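Lin0012 protein (Listeria innocua, PDB 3K17) probably acts as an ATP-dependent phosphomevalonate kinase of the GHMP kinase family, phosphorylating phosphomevalonate in the mevalonate route to isopentenyl diphosphate. Local coordinates at residues Y38-W52 with L96-I108. Numbering follows the deposited sequence.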
ATOM      1  N   TYR A  38      31.724  27.826  -5.128  1.00 15.98           N
ATOM      2  CA  TYR A  38      30.360  28.216  -4.837  1.00 15.85           C
ATOM      3  C   TYR A  38      29.179  27.512  -5.479  1.00 16.50           C
ATOM      4  O   TYR A  38      29.276  26.842  -6.511  1.00 14.04           O
ATOM      5  CB  TYR A  38      30.210  29.706  -5.175  1.00 16.85           C
ATOM      6  CG  TYR A  38      31.217  30.605  -4.492  1.00 17.93           C
ATOM      7  CD1 TYR A  38      30.878  31.296  -3.329  1.00 17.03           C
ATOM      8  CD2 TYR A  38      32.528  30.710  -4.969  1.00 18.06           C
ATOM      9  CE1 TYR A  38      31.800  32.060  -2.654  1.00 16.63           C
ATOM     10  CE2 TYR A  38      33.479  31.481  -4.290  1.00 19.91           C
ATOM     11  CZ  TYR A  38      33.098  32.152  -3.130  1.00 18.84           C
ATOM     12  OH  TYR A  38      33.998  32.914  -2.430  1.00 18.25           O
ATOM     13  N   ILE A  39      28.048  27.710  -4.821  1.00 15.63           N
ATOM     14  CA  ILE A  39      26.772  27.273  -5.320  1.00 18.06           C
ATOM     15  C   ILE A  39      26.267  28.650  -5.748  1.00 18.44           C
ATOM     16  O   ILE A  39      26.453  29.635  -5.015  1.00 19.08           O
ATOM     17  CB  ILE A  39      25.885  26.681  -4.202  1.00 19.99           C
ATOM     18  CG1 ILE A  39      26.109  25.160  -4.146  1.00 20.97           C
ATOM     19  CG2 ILE A  39      24.418  27.036  -4.453  1.00 16.10           C
ATOM     20  CD1 ILE A  39      25.319  24.442  -3.095  1.00 28.76           C
ATOM     21  N   THR A  40      25.687  28.743  -6.939  1.00 18.15           N
ATOM     22  CA  THR A  40      25.177  30.020  -7.432  1.00 18.19           C
ATOM     23  C   THR A  40      23.680  29.922  -7.677  1.00 18.26           C
ATOM     24  O   THR A  40      23.222  29.060  -8.424  1.00 19.89           O
ATOM     25  CB  THR A  40      25.863  30.422  -8.756  1.00 18.70           C
ATOM     26  OG1 THR A  40      27.272  30.537  -8.542  1.00 21.32           O
ATOM     27  CG2 THR A  40      25.328  31.758  -9.259  1.00 20.78           C
ATOM     28  N   LEU A  41      22.915  30.797  -7.036  1.00 17.68           N
ATOM     29  CA  LEU A  41      21.469  30.805  -7.217  1.00 17.79           C
ATOM     30  C   LEU A  41      21.073  32.117  -7.905  1.00 19.79           C
ATOM     31  O   LEU A  41      21.307  33.203  -7.369  1.00 17.64           O
ATOM     32  CB  LEU A  41      20.762  30.672  -5.856  1.00 14.36           C
ATOM     33  CG  LEU A  41      19.259  30.376  -5.922  1.00 17.82           C
ATOM     34  CD1 LEU A  41      18.774  29.837  -4.594  1.00 14.06           C
ATOM     35  CD2 LEU A  41      18.488  31.642  -6.312  1.00 17.98           C
ATOM     36  N   THR A  42      20.498  32.008  -9.101  1.00 20.53           N
ATOM     37  CA  THR A  42      20.063  33.182  -9.855  1.00 21.23           C
ATOM     38  C   THR A  42      18.539  33.276  -9.768  1.00 22.12           C
ATOM     39  O   THR A  42      17.824  32.329 -10.119  1.00 22.16           O
ATOM     40  CB  THR A  42      20.526  33.083 -11.325  1.00 23.86           C
ATOM     41  OG1 THR A  42      21.953  32.935 -11.358  1.00 21.98           O
ATOM     42  CG2 THR A  42      20.143  34.339 -12.104  1.00 23.73           C
ATOM     43  N   LEU A  43      18.048  34.409  -9.276  1.00 20.49           N
ATOM     44  CA  LEU A  43      16.613  34.621  -9.104  1.00 21.51           C
ATOM     45  C   LEU A  43      16.084  35.774  -9.939  1.00 24.24           C
ATOM     46  O   LEU A  43      16.742  36.802 -10.088  1.00 26.31           O
ATOM     47  CB  LEU A  43      16.295  34.877  -7.625  1.00 17.72           C
ATOM     48  CG  LEU A  43      14.867  35.280  -7.228  1.00 19.59           C
ATOM     49  CD1 LEU A  43      14.659  34.986  -5.759  1.00 19.91           C
ATOM     50  CD2 LEU A  43      14.617  36.770  -7.513  1.00 20.81           C
ATOM     51  N   GLU A  44      14.881  35.603 -10.469  1.00 26.20           N
ATOM     52  CA  GLU A  44      14.265  36.635 -11.286  1.00 28.48           C
ATOM     53  C   GLU A  44      12.753  36.493 -11.202  1.00 28.53           C
ATOM     54  O   GLU A  44      12.246  35.434 -10.834  1.00 26.66           O
ATOM     55  CB  GLU A  44      14.717  36.487 -12.740  1.00 29.77           C
ATOM     56  CG  GLU A  44      14.157  35.259 -13.427  1.00 33.58           C
ATOM     57  CD  GLU A  44      14.858  34.937 -14.733  1.00 37.18           C
ATOM     58  OE1 GLU A  44      16.053  34.576 -14.694  1.00 40.11           O
ATOM     59  OE2 GLU A  44      14.213  35.043 -15.799  1.00 39.18           O
ATOM     60  N   ASP A  45      12.035  37.561 -11.534  1.00 29.13           N
ATOM     61  CA  ASP A  45      10.580  37.515 -11.514  1.00 28.60           C
ATOM     62  C   ASP A  45      10.152  36.669 -12.696  1.00 27.74           C
ATOM     63  O   ASP A  45      10.838  36.627 -13.712  1.00 28.77           O
ATOM     64  CB  ASP A  45       9.979  38.914 -11.660  1.00 29.37           C
ATOM     65  CG  ASP A  45      10.367  39.841 -10.525  1.00 32.74           C
ATOM     66  OD1 ASP A  45      10.163  39.466  -9.347  1.00 34.04           O
ATOM     67  OD2 ASP A  45      10.869  40.949 -10.813  1.00 33.49           O
ATOM     68  N   SER A  46       9.017  35.998 -12.559  1.00 28.73           N
ATOM     69  CA  SER A  46       8.481  35.159 -13.619  1.00 29.94           C
ATOM     70  C   SER A  46       6.965  35.145 -13.484  1.00 29.94           C
ATOM     71  O   SER A  46       6.419  35.747 -12.563  1.00 29.16           O
ATOM     72  CB  SER A  46       9.034  33.733 -13.499  1.00 30.27           C
ATOM     73  OG  SER A  46       8.763  33.188 -12.218  1.00 33.13           O
ATOM     74  N   GLU A  47       6.293  34.457 -14.401  1.00 30.90           N
ATOM     75  CA  GLU A  47       4.838  34.363 -14.384  1.00 32.80           C
ATOM     76  C   GLU A  47       4.394  33.333 -13.353  1.00 30.16           C
ATOM     77  O   GLU A  47       3.339  33.466 -12.732  1.00 28.48           O
ATOM     78  CB  GLU A  47       4.319  33.957 -15.768  1.00 36.77           C
ATOM     79  CG  GLU A  47       4.677  34.920 -16.894  1.00 44.49           C
ATOM     80  CD  GLU A  47       4.120  36.316 -16.668  1.00 48.97           C
ATOM     81  OE1 GLU A  47       2.942  36.424 -16.264  1.00 51.11           O
ATOM     82  OE2 GLU A  47       4.855  37.305 -16.904  1.00 52.08           O
ATOM     83  N   ARG A  48       5.211  32.299 -13.187  1.00 28.42           N
ATOM     84  CA  ARG A  48       4.931  31.232 -12.239  1.00 27.12           C
ATOM     85  C   ARG A  48       6.223  30.809 -11.548  1.00 24.55           C
ATOM     86  O   ARG A  48       7.316  31.014 -12.080  1.00 20.62           O
ATOM     87  CB  ARG A  48       4.300  30.035 -12.963  1.00 30.11           C
ATOM     88  CG  ARG A  48       2.850  30.263 -13.371  1.00 34.80           C
ATOM     89  CD  ARG A  48       2.297  29.097 -14.177  1.00 38.10           C
ATOM     90  NE  ARG A  48       2.856  29.051 -15.527  1.00 40.52           N
ATOM     91  CZ  ARG A  48       2.541  29.909 -16.494  1.00 43.17           C
ATOM     92  NH1 ARG A  48       1.671  30.883 -16.261  1.00 42.08           N
ATOM     93  NH2 ARG A  48       3.091  29.787 -17.697  1.00 43.81           N
ATOM     94  N   ASN A  49       6.101  30.236 -10.355  1.00 21.35           N
ATOM     95  CA  ASN A  49       7.279  29.796  -9.620  1.00 19.65           C
ATOM     96  C   ASN A  49       8.043  28.748 -10.391  1.00 19.69           C
ATOM     97  O   ASN A  49       7.454  27.890 -11.036  1.00 20.21           O
ATOM     98  CB  ASN A  49       6.900  29.216  -8.264  1.00 17.61           C
ATOM     99  CG  ASN A  49       6.537  30.278  -7.271  1.00 17.55           C
ATOM    100  OD1 ASN A  49       7.109  31.367  -7.287  1.00 16.29           O
ATOM    101  ND2 ASN A  49       5.599  29.969  -6.381  1.00 17.76           N
ATOM    102  N   GLU A  50       9.363  28.799 -10.288  1.00 20.45           N
ATOM    103  CA  GLU A  50      10.201  27.851 -10.988  1.00 21.84           C
ATOM    104  C   GLU A  50      11.493  27.612 -10.219  1.00 21.92           C
ATOM    105  O   GLU A  50      12.182  28.564  -9.847  1.00 21.70           O
ATOM    106  CB  GLU A  50      10.534  28.408 -12.361  1.00 23.30           C
ATOM    107  CG  GLU A  50      10.383  27.441 -13.488  1.00 25.91           C
ATOM    108  CD  GLU A  50      10.632  28.103 -14.816  1.00 27.03           C
ATOM    109  OE1 GLU A  50      11.779  28.538 -15.049  1.00 28.15           O
ATOM    110  OE2 GLU A  50       9.680  28.197 -15.620  1.00 27.69           O
ATOM    111  N   LEU A  51      11.806  26.347  -9.962  1.00 17.80           N
ATOM    112  CA  LEU A  51      13.046  26.008  -9.276  1.00 17.95           C
ATOM    113  C   LEU A  51      13.792  24.985 -10.116  1.00 17.94           C
ATOM    114  O   LEU A  51      13.219  23.973 -10.528  1.00 13.64           O
ATOM    115  CB  LEU A  51      12.782  25.414  -7.885  1.00 14.94           C
ATOM    116  CG  LEU A  51      14.032  24.854  -7.192  1.00 16.07           C
ATOM    117  CD1 LEU A  51      15.063  25.973  -6.969  1.00 13.42           C
ATOM    118  CD2 LEU A  51      13.642  24.208  -5.867  1.00 13.77           C
ATOM    119  N   TRP A  52      15.066  25.264 -10.366  1.00 17.17           N
ATOM    120  CA  TRP A  52      15.930  24.372 -11.124  1.00 18.56           C
ATOM    121  C   TRP A  52      17.126  24.058 -10.234  1.00 19.05           C
ATOM    122  O   TRP A  52      17.706  24.973  -9.641  1.00 16.62           O
ATOM    123  CB  TRP A  52      16.476  25.051 -12.386  1.00 17.73           C
ATOM    124  CG  TRP A  52      15.467  25.565 -13.353  1.00 20.46           C
ATOM    125  CD1 TRP A  52      14.567  26.572 -13.149  1.00 20.03           C
ATOM    126  CD2 TRP A  52      15.302  25.146 -14.713  1.00 23.43           C
ATOM    127  NE1 TRP A  52      13.857  26.813 -14.303  1.00 22.78           N
ATOM    128  CE2 TRP A  52      14.289  25.951 -15.278  1.00 25.26           C
ATOM    129  CE3 TRP A  52      15.916  24.170 -15.509  1.00 23.25           C
ATOM    130  CZ2 TRP A  52      13.873  25.810 -16.609  1.00 25.78           C
ATOM    131  CZ3 TRP A  52      15.503  24.031 -16.834  1.00 28.49           C
ATOM    132  CH2 TRP A  52      14.490  24.849 -17.368  1.00 27.10           C
ATOM    133  N   LEU A  96       4.202  36.986  -1.339  1.00 27.91           N
ATOM    134  CA  LEU A  96       5.079  36.292  -2.259  1.00 27.01           C
ATOM    135  C   LEU A  96       4.624  36.532  -3.692  1.00 26.37           C
ATOM    136  O   LEU A  96       3.423  36.563  -3.983  1.00 27.58           O
ATOM    137  CB  LEU A  96       5.085  34.797  -1.953  1.00 26.45           C
ATOM    138  CG  LEU A  96       5.921  34.486  -0.712  1.00 29.21           C
ATOM    139  CD1 LEU A  96       5.380  33.263  -0.011  1.00 33.16           C
ATOM    140  CD2 LEU A  96       7.371  34.299  -1.125  1.00 27.39           C
ATOM    141  N   THR A  97       5.590  36.733  -4.577  1.00 23.05           N
ATOM    142  CA  THR A  97       5.299  36.935  -5.982  1.00 26.19           C
ATOM    143  C   THR A  97       6.072  35.852  -6.717  1.00 26.81           C
ATOM    144  O   THR A  97       7.095  35.377  -6.229  1.00 26.34           O
ATOM    145  CB  THR A  97       5.737  38.334  -6.453  1.00 24.66           C
ATOM    146  OG1 THR A  97       7.123  38.530  -6.156  1.00 23.22           O
ATOM    147  CG2 THR A  97       4.908  39.410  -5.740  1.00 24.35           C
ATOM    148  N   PRO A  98       5.584  35.433  -7.895  1.00 28.44           N
ATOM    149  CA  PRO A  98       6.260  34.387  -8.669  1.00 26.37           C
ATOM    150  C   PRO A  98       7.702  34.680  -9.050  1.00 25.57           C
ATOM    151  O   PRO A  98       8.014  35.753  -9.557  1.00 27.41           O
ATOM    152  CB  PRO A  98       5.347  34.208  -9.887  1.00 28.30           C
ATOM    153  CG  PRO A  98       4.666  35.554 -10.016  1.00 28.74           C
ATOM    154  CD  PRO A  98       4.363  35.892  -8.581  1.00 27.53           C
ATOM    155  N   VAL A  99       8.588  33.720  -8.788  1.00 24.47           N
ATOM    156  CA  VAL A  99       9.999  33.873  -9.130  1.00 22.37           C
ATOM    157  C   VAL A  99      10.607  32.599  -9.705  1.00 22.64           C
ATOM    158  O   VAL A  99      10.171  31.485  -9.396  1.00 19.66           O
ATOM    159  CB  VAL A  99      10.860  34.279  -7.904  1.00 23.01           C
ATOM    160  CG1 VAL A  99      10.373  35.602  -7.333  1.00 23.28           C
ATOM    161  CG2 VAL A  99      10.822  33.183  -6.854  1.00 19.25           C
ATOM    162  N   LYS A 100      11.619  32.779 -10.548  1.00 20.61           N
ATOM    163  CA  LYS A 100      12.337  31.668 -11.148  1.00 20.32           C
ATOM    164  C   LYS A 100      13.702  31.637 -10.479  1.00 19.88           C
ATOM    165  O   LYS A 100      14.377  32.662 -10.400  1.00 21.16           O
ATOM    166  CB  LYS A 100      12.502  31.880 -12.652  1.00 21.07           C
ATOM    167  CG  LYS A 100      13.503  30.939 -13.316  1.00 20.92           C
ATOM    168  CD  LYS A 100      13.593  31.209 -14.818  1.00 23.74           C
ATOM    169  CE  LYS A 100      14.703  30.388 -15.458  1.00 24.81           C
ATOM    170  NZ  LYS A 100      14.793  30.574 -16.931  1.00 23.43           N
HETATM  171  N   MSE A 101      14.093  30.471  -9.978  1.00 17.79           N
HETATM  172  CA  MSE A 101      15.380  30.316  -9.308  1.00 19.62           C
HETATM  173  C   MSE A 101      16.159  29.168  -9.928  1.00 18.65           C
HETATM  174  O   MSE A 101      15.637  28.056 -10.070  1.00 16.06           O
HETATM  175  CB  MSE A 101      15.180  30.048  -7.813  1.00 20.16           C
HETATM  176  CG  MSE A 101      14.621  31.237  -7.022  1.00 21.69           C
HETATM  177 SE   MSE A 101      14.438  30.830  -5.129  1.00 33.30          SE
HETATM  178  CE  MSE A 101      12.682  30.013  -5.179  1.00 21.32           C
ATOM    179  N   VAL A 102      17.405  29.448 -10.290  1.00 17.46           N
ATOM    180  CA  VAL A 102      18.279  28.460 -10.908  1.00 19.74           C
ATOM    181  C   VAL A 102      19.541  28.274 -10.083  1.00 20.23           C
ATOM    182  O   VAL A 102      20.305  29.219  -9.880  1.00 20.05           O
ATOM    183  CB  VAL A 102      18.692  28.894 -12.330  1.00 21.84           C
ATOM    184  CG1 VAL A 102      19.691  27.896 -12.910  1.00 20.62           C
ATOM    185  CG2 VAL A 102      17.455  28.998 -13.221  1.00 19.83           C
ATOM    186  N   ILE A 103      19.757  27.052  -9.610  1.00 18.17           N
ATOM    187  CA  ILE A 103      20.935  26.751  -8.814  1.00 16.76           C
ATOM    188  C   ILE A 103      21.988  25.993  -9.611  1.00 19.81           C
ATOM    189  O   ILE A 103      21.686  24.983 -10.257  1.00 20.21           O
ATOM    190  CB  ILE A 103      20.561  25.922  -7.568  1.00 17.52           C
ATOM    191  CG1 ILE A 103      19.610  26.731  -6.678  1.00 17.80           C
ATOM    192  CG2 ILE A 103      21.831  25.515  -6.806  1.00 16.72           C
ATOM    193  CD1 ILE A 103      19.191  26.022  -5.398  1.00 16.59           C
ATOM    194  N   GLU A 104      23.218  26.494  -9.568  1.00 18.18           N
ATOM    195  CA  GLU A 104      24.348  25.866 -10.246  1.00 20.27           C
ATOM    196  C   GLU A 104      25.361  25.555  -9.154  1.00 18.21           C
ATOM    197  O   GLU A 104      25.310  26.158  -8.082  1.00 17.88           O
ATOM    198  CB  GLU A 104      24.985  26.823 -11.257  1.00 20.53           C
ATOM    199  CG  GLU A 104      24.080  27.275 -12.390  1.00 27.27           C
ATOM    200  CD  GLU A 104      24.678  28.455 -13.158  1.00 32.72           C
ATOM    201  OE1 GLU A 104      24.787  29.567 -12.580  1.00 30.38           O
ATOM    202  OE2 GLU A 104      25.050  28.265 -14.335  1.00 34.67           O
ATOM    203  N   THR A 105      26.292  24.645  -9.422  1.00 17.92           N
ATOM    204  CA  THR A 105      27.289  24.298  -8.413  1.00 18.48           C
ATOM    205  C   THR A 105      28.721  24.120  -8.916  1.00 18.19           C
ATOM    206  O   THR A 105      28.947  23.743 -10.065  1.00 17.83           O
ATOM    207  CB  THR A 105      26.894  23.002  -7.683  1.00 18.62           C
ATOM    208  OG1 THR A 105      27.922  22.643  -6.754  1.00 17.93           O
ATOM    209  CG2 THR A 105      26.698  21.859  -8.693  1.00 16.79           C
ATOM    210  N   GLU A 106      29.677  24.391  -8.027  1.00 17.06           N
ATOM    211  CA  GLU A 106      31.102  24.230  -8.298  1.00 17.06           C
ATOM    212  C   GLU A 106      31.618  23.336  -7.175  1.00 16.13           C
ATOM    213  O   GLU A 106      32.823  23.155  -7.011  1.00 17.75           O
ATOM    214  CB  GLU A 106      31.856  25.569  -8.218  1.00 19.14           C
ATOM    215  CG  GLU A 106      31.236  26.741  -8.969  1.00 25.46           C
ATOM    216  CD  GLU A 106      32.087  28.022  -8.855  1.00 28.67           C
ATOM    217  OE1 GLU A 106      32.662  28.281  -7.771  1.00 24.71           O
ATOM    218  OE2 GLU A 106      32.169  28.770  -9.849  1.00 28.05           O
ATOM    219  N   LEU A 107      30.702  22.784  -6.389  1.00 14.62           N
ATOM    220  CA  LEU A 107      31.103  21.941  -5.266  1.00 14.35           C
ATOM    221  C   LEU A 107      31.273  20.485  -5.675  1.00 15.12           C
ATOM    222  O   LEU A 107      31.316  19.591  -4.827  1.00 14.63           O
ATOM    223  CB  LEU A 107      30.087  22.055  -4.128  1.00 11.72           C
ATOM    224  CG  LEU A 107      29.796  23.481  -3.642  1.00 12.08           C
ATOM    225  CD1 LEU A 107      29.025  23.422  -2.345  1.00 12.03           C
ATOM    226  CD2 LEU A 107      31.113  24.246  -3.437  1.00 13.94           C
ATOM    227  N   ILE A 108      31.377  20.254  -6.980  1.00 16.18           N
ATOM    228  CA  ILE A 108      31.555  18.902  -7.489  1.00 17.63           C
ATOM    229  C   ILE A 108      32.769  18.808  -8.397  1.00 17.96           C
ATOM    230  O   ILE A 108      33.181  19.782  -9.025  1.00 17.89           O
ATOM    231  CB  ILE A 108      30.334  18.423  -8.295  1.00 18.80           C
ATOM    232  CG1 ILE A 108      30.115  19.355  -9.488  1.00 22.59           C
ATOM    233  CG2 ILE A 108      29.107  18.353  -7.399  1.00 17.51           C
ATOM    234  CD1 ILE A 108      28.961  18.939 -10.396  1.00 25.34           C
TER
HETATM  235  O   HOH W   1      22.494  30.383 -11.157  1.00 28.08           O
HETATM  236  O   HOH W   2      14.769  33.227 -17.671  1.00 37.45           O
HETATM  237  O   HOH W   3       7.493  32.946  -5.049  1.00 19.28           O
HETATM  238  O   HOH W   4      12.247  29.121 -17.598  1.00 34.89           O
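L41 and I103 face each other as a non-hydrogen-bonded antiparallel pair, and their side chains meet closely, L41 CG lying 3.7 Å from I103 CG1. Strand 99-105 runs between two partners: antiparallel to 38-45 (165° between the short axes) and parallel to 50-52. Chain 38-52 thus turns round P98 and returns along the other edge of the same strand. Backbone bonds in both directions join T40 to E104, T42 to V102 and E44 to K100, while M101 N reaches E50 O at 2.7 Å and I103 N reaches W52 O. At the turn, N49 OD1 accepts V99 N in its carbonyl plane (3.2 Å) and also takes a water shared with T97 O, while N49 ND2 is held by W62 O.

The tight face carries I39, L41, L43, L51, M101 and I103. The selenomethionine M101 places CG 4.0 Å from both L41 CD2 and L43 CD1, since its chi1 of -68° swings CG beside its own backbone N.

The other face is wetter and polar. K100, fully extended with CG opposite its backbone N (chi1 167°), runs its methylenes past E50 OE1, 3.2 Å from K100 CD. NZ stops 4.1 Å from that oxygen, too far for a salt bridge; separate waters link it to E50 OE1 and E44 OE2. W52 NE1 holds E50 OE1 almost exactly in the indole plane, while V102 CG2 makes an off-centre CH-pi contact with the five-membered ring.

The apolar face packs on helix 119-135, through A122 and A130, and L51 also touches helix 76-91. Strand 7-18 pairs with the remaining edge of 38-45, placing the contact within the mixed sheet of the GHMP kinase N-terminal domain.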